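HmuY protein (PDB 6R2H) probably binds heme as a hemophore-like homologue of Porphyromonas gingivalis HmuY, and is captured here without heme. Local coordinates at residues D16-I21 with D77-N82; W69-H74 with G134-W139. All coordinates share one frame; numbering follows the deposited sequence.

Interaction 1: residues D16-I21 with D77-N82; sequences DSWIYI and DARTNN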
loop_
_atom_site.group_PDB
_atom_site.type_symbol
_atom_site.label_atom_id
_atom_site.label_comp_id
_atom_site.label_asym_id
_atom_site.label_seq_id
_atom_site.Cartn_x
_atom_site.Cartn_y
_atom_site.Cartn_z
ATOM N N ASP A 16 9.623 -2.736 -7.864
ATOM C CA ASP A 16 9.642 -1.547 -8.708
ATOM C C ASP A 16 8.232 -1.198 -9.183
ATOM O O ASP A 16 8.066 -0.259 -9.959
ATOM C CB ASP A 16 10.694 -1.625 -9.823
ATOM C CG ASP A 16 10.422 -2.722 -10.831
ATOM O OD1 ASP A 16 9.783 -3.728 -10.450
ATOM O OD2 ASP A 16 10.858 -2.562 -11.985
ATOM N N SER A 17 7.220 -1.922 -8.689
ATOM C CA SER A 17 5.887 -1.787 -9.257
ATOM C C SER A 17 4.810 -1.636 -8.188
ATOM O O SER A 17 4.999 -1.973 -7.023
ATOM C CB SER A 17 5.566 -2.914 -10.187
ATOM O OG SER A 17 6.664 -3.206 -11.034
ATOM N N TRP A 18 3.677 -1.107 -8.654
ATOM C CA TRP A 18 2.485 -0.817 -7.885
ATOM C C TRP A 18 1.311 -1.578 -8.496
ATOM O O TRP A 18 1.299 -1.868 -9.688
ATOM C CB TRP A 18 2.194 0.687 -7.951
ATOM C CG TRP A 18 3.049 1.565 -7.094
ATOM C CD1 TRP A 18 4.245 2.135 -7.424
ATOM C CD2 TRP A 18 2.757 1.997 -5.749
ATOM N NE1 TRP A 18 4.721 2.892 -6.381
ATOM C CE2 TRP A 18 3.830 2.825 -5.340
ATOM C CE3 TRP A 18 1.710 1.751 -4.847
ATOM C CZ2 TRP A 18 3.874 3.412 -4.077
ATOM C CZ3 TRP A 18 1.752 2.339 -3.601
ATOM C CH2 TRP A 18 2.824 3.154 -3.221
ATOM N N ILE A 19 0.296 -1.860 -7.678
ATOM C CA ILE A 19 -1.032 -2.124 -8.208
ATOM C C ILE A 19 -1.960 -0.986 -7.780
ATOM O O ILE A 19 -1.838 -0.467 -6.674
ATOM C CB ILE A 19 -1.554 -3.507 -7.782
ATOM C CG1 ILE A 19 -1.779 -3.615 -6.271
ATOM C CG2 ILE A 19 -0.651 -4.612 -8.305
ATOM C CD1 ILE A 19 -2.560 -4.837 -5.851
ATOM N N TYR A 20 -2.878 -0.606 -8.675
ATOM C CA TYR A 20 -3.837 0.464 -8.447
ATOM C C TYR A 20 -5.246 -0.119 -8.521
ATOM O O TYR A 20 -5.635 -0.658 -9.558
ATOM C CB TYR A 20 -3.633 1.595 -9.460
ATOM C CG TYR A 20 -2.324 2.333 -9.324
ATOM C CD1 TYR A 20 -1.176 1.869 -9.952
ATOM C CD2 TYR A 20 -2.225 3.495 -8.569
ATOM C CE1 TYR A 20 0.032 2.542 -9.834
ATOM C CE2 TYR A 20 -1.025 4.184 -8.446
ATOM C CZ TYR A 20 0.110 3.703 -9.082
ATOM O OH TYR A 20 1.304 4.355 -8.968
ATOM N N ILE A 21 -6.001 -0.012 -7.416
ATOM C CA ILE A 21 -7.297 -0.675 -7.342
ATOM C C ILE A 21 -8.434 0.335 -7.380
ATOM O O ILE A 21 -8.483 1.247 -6.564
ATOM C CB ILE A 21 -7.399 -1.583 -6.111
ATOM C CG1 ILE A 21 -6.200 -2.532 -6.061
ATOM C CG2 ILE A 21 -8.724 -2.336 -6.123
ATOM C CD1 ILE A 21 -5.967 -3.186 -4.732
ATOM N N ASP A 77 3.514 -1.599 1.249
ATOM C CA ASP A 77 3.218 -0.180 1.370
ATOM C C ASP A 77 1.870 0.137 0.723
ATOM O O ASP A 77 1.513 -0.450 -0.294
ATOM C CB ASP A 77 4.292 0.683 0.702
ATOM C CG ASP A 77 5.712 0.261 1.025
ATOM O OD1 ASP A 77 6.072 0.302 2.207
ATOM O OD2 ASP A 77 6.433 -0.117 0.091
ATOM N N ALA A 78 1.164 1.117 1.298
ATOM C CA ALA A 78 -0.176 1.496 0.875
ATOM C C ALA A 78 -0.269 3.001 0.631
ATOM O O ALA A 78 0.278 3.810 1.384
ATOM C CB ALA A 78 -1.181 1.073 1.916
ATOM N N ARG A 79 -1.006 3.361 -0.423
ATOM C CA ARG A 79 -1.270 4.744 -0.780
ATOM C C ARG A 79 -2.741 4.853 -1.163
ATOM O O ARG A 79 -3.325 3.890 -1.654
ATOM C CB ARG A 79 -0.409 5.122 -1.986
ATOM C CG ARG A 79 -0.448 6.591 -2.367
ATOM C CD ARG A 79 0.257 6.729 -3.694
ATOM N NE ARG A 79 0.444 8.095 -4.163
ATOM C CZ ARG A 79 0.932 8.392 -5.367
ATOM N NH1 ARG A 79 1.276 7.419 -6.200
ATOM N NH2 ARG A 79 1.065 9.656 -5.740
ATOM N N THR A 80 -3.330 6.029 -0.930
ATOM C CA THR A 80 -4.712 6.276 -1.304
ATOM C C THR A 80 -4.753 7.427 -2.304
ATOM O O THR A 80 -3.848 8.264 -2.353
ATOM C CB THR A 80 -5.608 6.555 -0.085
ATOM O OG1 THR A 80 -5.285 7.870 0.377
ATOM C CG2 THR A 80 -5.429 5.566 1.049
ATOM N N ASN A 81 -5.816 7.428 -3.114
ATOM C CA ASN A 81 -6.111 8.508 -4.032
ATOM C C ASN A 81 -6.964 9.539 -3.297
ATOM O O ASN A 81 -8.192 9.493 -3.366
ATOM C CB ASN A 81 -6.825 7.964 -5.268
ATOM C CG ASN A 81 -6.914 8.993 -6.368
ATOM O OD1 ASN A 81 -6.528 10.139 -6.173
ATOM N ND2 ASN A 81 -7.418 8.599 -7.521
ATOM N N ASN A 82 -6.293 10.435 -2.561
ATOM C CA ASN A 82 -6.931 11.518 -1.833
ATOM C C ASN A 82 -7.901 10.959 -0.774
ATOM O O ASN A 82 -9.065 11.368 -0.690
ATOM C CB ASN A 82 -7.485 12.535 -2.833
ATOM C CG ASN A 82 -7.404 13.979 -2.380
ATOM O OD1 ASN A 82 -6.766 14.308 -1.377
ATOM N ND2 ASN A 82 -8.054 14.859 -3.125
#
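W18 and R79 meet across one face of the four-stranded antiparallel sheet of this HmuY-family protein, the W18 indole reaching across strand 71-74, which runs between the two strands, to the root of R79. The six-membered end of the indole does the touching: W18 CZ3 lies 3.9 Å from R79 CB, and W18 CH2 is 4.0 Å from the same carbon. The contact is apolar, made with the base of the arginine side chain and not with its charge, and the two side chains cross at about a right angle. At the start of strand 77-80 the same ring corner approaches the backbone of D77, with W18 CZ3 4.3 Å from D77 O. Strands 17-21 and 77-80 are next-nearest neighbours in the sheet order 28-32, 17-21, 71-74, 77-80; accordingly they point broadly the same way, with axes 9.2 Å apart at closest and inclined by 40°, and no hydrogen bond joins them directly. The R79 chain runs extended from CG to NE, with CG anti to the backbone N (chi1 -173°), and this carries the guanidinium past the indole to the phenol of Y20. There Y20 OH stands near the guanidinium plane, 4.1 Å from R79 NH1, too far for a hydrogen bond; R79 NH2 has a long, weak ion pair with D62. Y20 OH also sits 3.7 Å above the plane of the W18 ring, toward its rim. The polar edge of the indole is engaged elsewhere, W18 NE1 hydrogen-bonding E33 OE1, while D77 OD2 is hydrogen-bonded to H74 ND1 on the strand between.

Interaction 2: residues W69-H74 with G134-W139; sequences WDIAFH and GEMGKW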
loop_
_atom_site.group_PDB
_atom_site.type_symbol
_atom_site.label_atom_id
_atom_site.label_comp_id
_atom_site.label_asym_id
_atom_site.label_seq_id
_atom_site.Cartn_x
_atom_site.Cartn_y
_atom_site.Cartn_z
ATOM N N TRP A 69 -8.607 4.889 -9.705
ATOM C CA TRP A 69 -8.140 4.070 -8.601
ATOM C C TRP A 69 -8.469 4.769 -7.291
ATOM O O TRP A 69 -8.626 5.982 -7.265
ATOM C CB TRP A 69 -6.635 3.764 -8.735
ATOM C CG TRP A 69 -5.747 4.971 -8.617
ATOM C CD1 TRP A 69 -5.480 5.909 -9.578
ATOM C CD2 TRP A 69 -5.011 5.387 -7.450
ATOM N NE1 TRP A 69 -4.624 6.864 -9.098
ATOM C CE2 TRP A 69 -4.318 6.569 -7.795
ATOM C CE3 TRP A 69 -4.865 4.872 -6.155
ATOM C CZ2 TRP A 69 -3.499 7.239 -6.884
ATOM C CZ3 TRP A 69 -4.046 5.528 -5.259
ATOM C CH2 TRP A 69 -3.376 6.702 -5.620
ATOM N N ASP A 70 -8.532 3.983 -6.206
ATOM C CA ASP A 70 -8.857 4.479 -4.879
ATOM C C ASP A 70 -7.681 4.244 -3.936
ATOM O O ASP A 70 -7.298 5.158 -3.199
ATOM C CB ASP A 70 -10.152 3.841 -4.375
ATOM C CG ASP A 70 -11.316 4.141 -5.291
ATOM O OD1 ASP A 70 -11.588 5.347 -5.495
ATOM O OD2 ASP A 70 -11.908 3.160 -5.823
ATOM N N ILE A 71 -7.148 3.009 -3.964
ATOM C CA ILE A 71 -6.014 2.614 -3.141
ATOM C C ILE A 71 -4.999 1.869 -4.009
ATOM O O ILE A 71 -5.344 1.325 -5.065
ATOM C CB ILE A 71 -6.426 1.784 -1.903
ATOM C CG1 ILE A 71 -7.001 0.415 -2.282
ATOM C CG2 ILE A 71 -7.357 2.576 -1.009
ATOM C CD1 ILE A 71 -7.354 -0.491 -1.117
ATOM N N ALA A 72 -3.751 1.833 -3.518
ATOM C CA ALA A 72 -2.632 1.274 -4.258
ATOM C C ALA A 72 -1.658 0.596 -3.299
ATOM O O ALA A 72 -1.523 1.007 -2.147
ATOM C CB ALA A 72 -1.971 2.340 -5.105
ATOM N N PHE A 73 -0.993 -0.447 -3.808
ATOM C CA PHE A 73 -0.067 -1.247 -3.027
ATOM C C PHE A 73 1.254 -1.413 -3.769
ATOM O O PHE A 73 1.281 -1.626 -4.981
ATOM C CB PHE A 73 -0.689 -2.588 -2.622
ATOM C CG PHE A 73 -1.877 -2.457 -1.703
ATOM C CD1 PHE A 73 -1.699 -2.375 -0.328
ATOM C CD2 PHE A 73 -3.170 -2.381 -2.210
ATOM C CE1 PHE A 73 -2.789 -2.251 0.527
ATOM C CE2 PHE A 73 -4.258 -2.259 -1.355
ATOM C CZ PHE A 73 -4.065 -2.180 0.009
ATOM N N HIS A 74 2.335 -1.267 -3.000
ATOM C CA HIS A 74 3.694 -1.571 -3.408
ATOM C C HIS A 74 4.305 -2.495 -2.356
ATOM O O HIS A 74 4.658 -2.043 -1.267
ATOM C CB HIS A 74 4.514 -0.273 -3.558
ATOM C CG HIS A 74 5.992 -0.508 -3.565
ATOM N ND1 HIS A 74 6.773 -0.392 -2.427
ATOM C CD2 HIS A 74 6.836 -0.861 -4.558
ATOM C CE1 HIS A 74 8.033 -0.649 -2.727
ATOM N NE2 HIS A 74 8.097 -0.938 -4.028
ATOM N N GLY A 134 0.094 5.942 6.334
ATOM C CA GLY A 134 0.696 5.257 7.464
ATOM C C GLY A 134 -0.276 4.298 8.148
ATOM O O GLY A 134 0.118 3.214 8.580
ATOM N N GLU A 135 -1.550 4.713 8.244
ATOM C CA GLU A 135 -2.582 3.935 8.912
ATOM C C GLU A 135 -2.861 2.661 8.120
ATOM O O GLU A 135 -2.817 1.566 8.670
ATOM C CB GLU A 135 -3.846 4.780 9.101
ATOM C CG GLU A 135 -4.851 4.207 10.082
ATOM C CD GLU A 135 -4.498 4.278 11.557
ATOM O OE1 GLU A 135 -3.327 4.558 11.876
ATOM O OE2 GLU A 135 -5.397 4.008 12.376
ATOM N N MET A 136 -3.157 2.806 6.825
ATOM C CA MET A 136 -3.479 1.628 6.041
ATOM C C MET A 136 -2.289 0.668 6.047
ATOM O O MET A 136 -2.476 -0.549 5.991
ATOM C CB MET A 136 -3.864 1.967 4.601
ATOM C CG MET A 136 -4.358 0.737 3.852
ATOM S SD MET A 136 -5.414 1.141 2.454
ATOM C CE MET A 136 -6.965 1.380 3.323
ATOM N N GLY A 137 -1.081 1.240 6.139
ATOM C CA GLY A 137 0.164 0.494 6.196
ATOM C C GLY A 137 0.168 -0.532 7.326
ATOM O O GLY A 137 0.936 -1.487 7.280
ATOM N N LYS A 138 -0.728 -0.360 8.307
ATOM C CA LYS A 138 -0.784 -1.238 9.462
ATOM C C LYS A 138 -1.487 -2.559 9.143
ATOM O O LYS A 138 -1.627 -3.408 10.023
ATOM C CB LYS A 138 -1.495 -0.548 10.630
ATOM C CG LYS A 138 -0.755 0.607 11.291
ATOM C CD LYS A 138 -1.636 1.291 12.300
ATOM C CE LYS A 138 -1.046 2.556 12.879
ATOM N NZ LYS A 138 -1.765 2.944 14.118
ATOM N N TRP A 139 -1.924 -2.753 7.897
ATOM C CA TRP A 139 -2.668 -3.960 7.552
ATOM C C TRP A 139 -1.844 -5.232 7.793
ATOM O O TRP A 139 -2.396 -6.325 7.960
ATOM C CB TRP A 139 -3.214 -3.875 6.121
ATOM C CG TRP A 139 -2.202 -4.059 5.031
ATOM C CD1 TRP A 139 -1.320 -3.125 4.564
ATOM C CD2 TRP A 139 -1.947 -5.258 4.278
ATOM N NE1 TRP A 139 -0.528 -3.656 3.579
ATOM C CE2 TRP A 139 -0.896 -4.963 3.376
ATOM C CE3 TRP A 139 -2.495 -6.545 4.275
ATOM C CZ2 TRP A 139 -0.394 -5.905 2.476
ATOM C CZ3 TRP A 139 -2.000 -7.473 3.383
ATOM C CH2 TRP A 139 -0.965 -7.155 2.495
#
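F73 and W139 form an edge-to-face aromatic pair, joining strand 71-74 to residues 136-139. The phenylalanine supplies the edge: F73 CE1 lies over one face of the indole, toward its rim, 4.0 Å from W139 NE1. The centroids of the F73 ring and the W139 five-membered ring are 5.6 Å apart, and the planes are turned by 74°. With chi1 75°, W139 holds CG between its backbone N and carbonyl carbon, which turns the indole face to the phenylalanine. The sulfur contacts come from M136, whose CB points toward the strand. M136 SD makes a Met-aromatic contact with F73, 5.4 Å from the ring centroid and 55° off the ring normal, hence oblique to the ring. On the aliphatic side, I71 CG2 touches M136 SD at 4.2 Å. W139 N donates to M136 O three residues back, at 3.0 Å, linking the backbones of the two residues that grip F73. The nine-stranded sheet adjoins this cluster, I168 touching I71 and M136, and V183 touching F73 and W139. No hydrogen bond crosses this buried contact: the indole N-H is satisfied by T76 O, so dispersion and weak aromatic electrostatics probably account for most of the attraction.

Strand 71-74 ties the two contacts together: it separates the strands of interaction 1 and supplies I71 and F73 to interaction 2. The contact centres lie 6 Å apart and occupy opposite faces of the four-stranded sheet, with W18, Y20 and R79 on one and I71 and F73 on the other. A72 faces the first group, touching W18 and Y20, whereas A78 of strand 77-80 meets F73 and M136. Backbone bonds probably couple the segments directly, I21 O to D70 N at 2.8 Å and D70 O to N81 N at 2.7 Å. D70 and I71 both face I21, a classic beta bulge at the start of the shared strand. No heme is bound in this apo form.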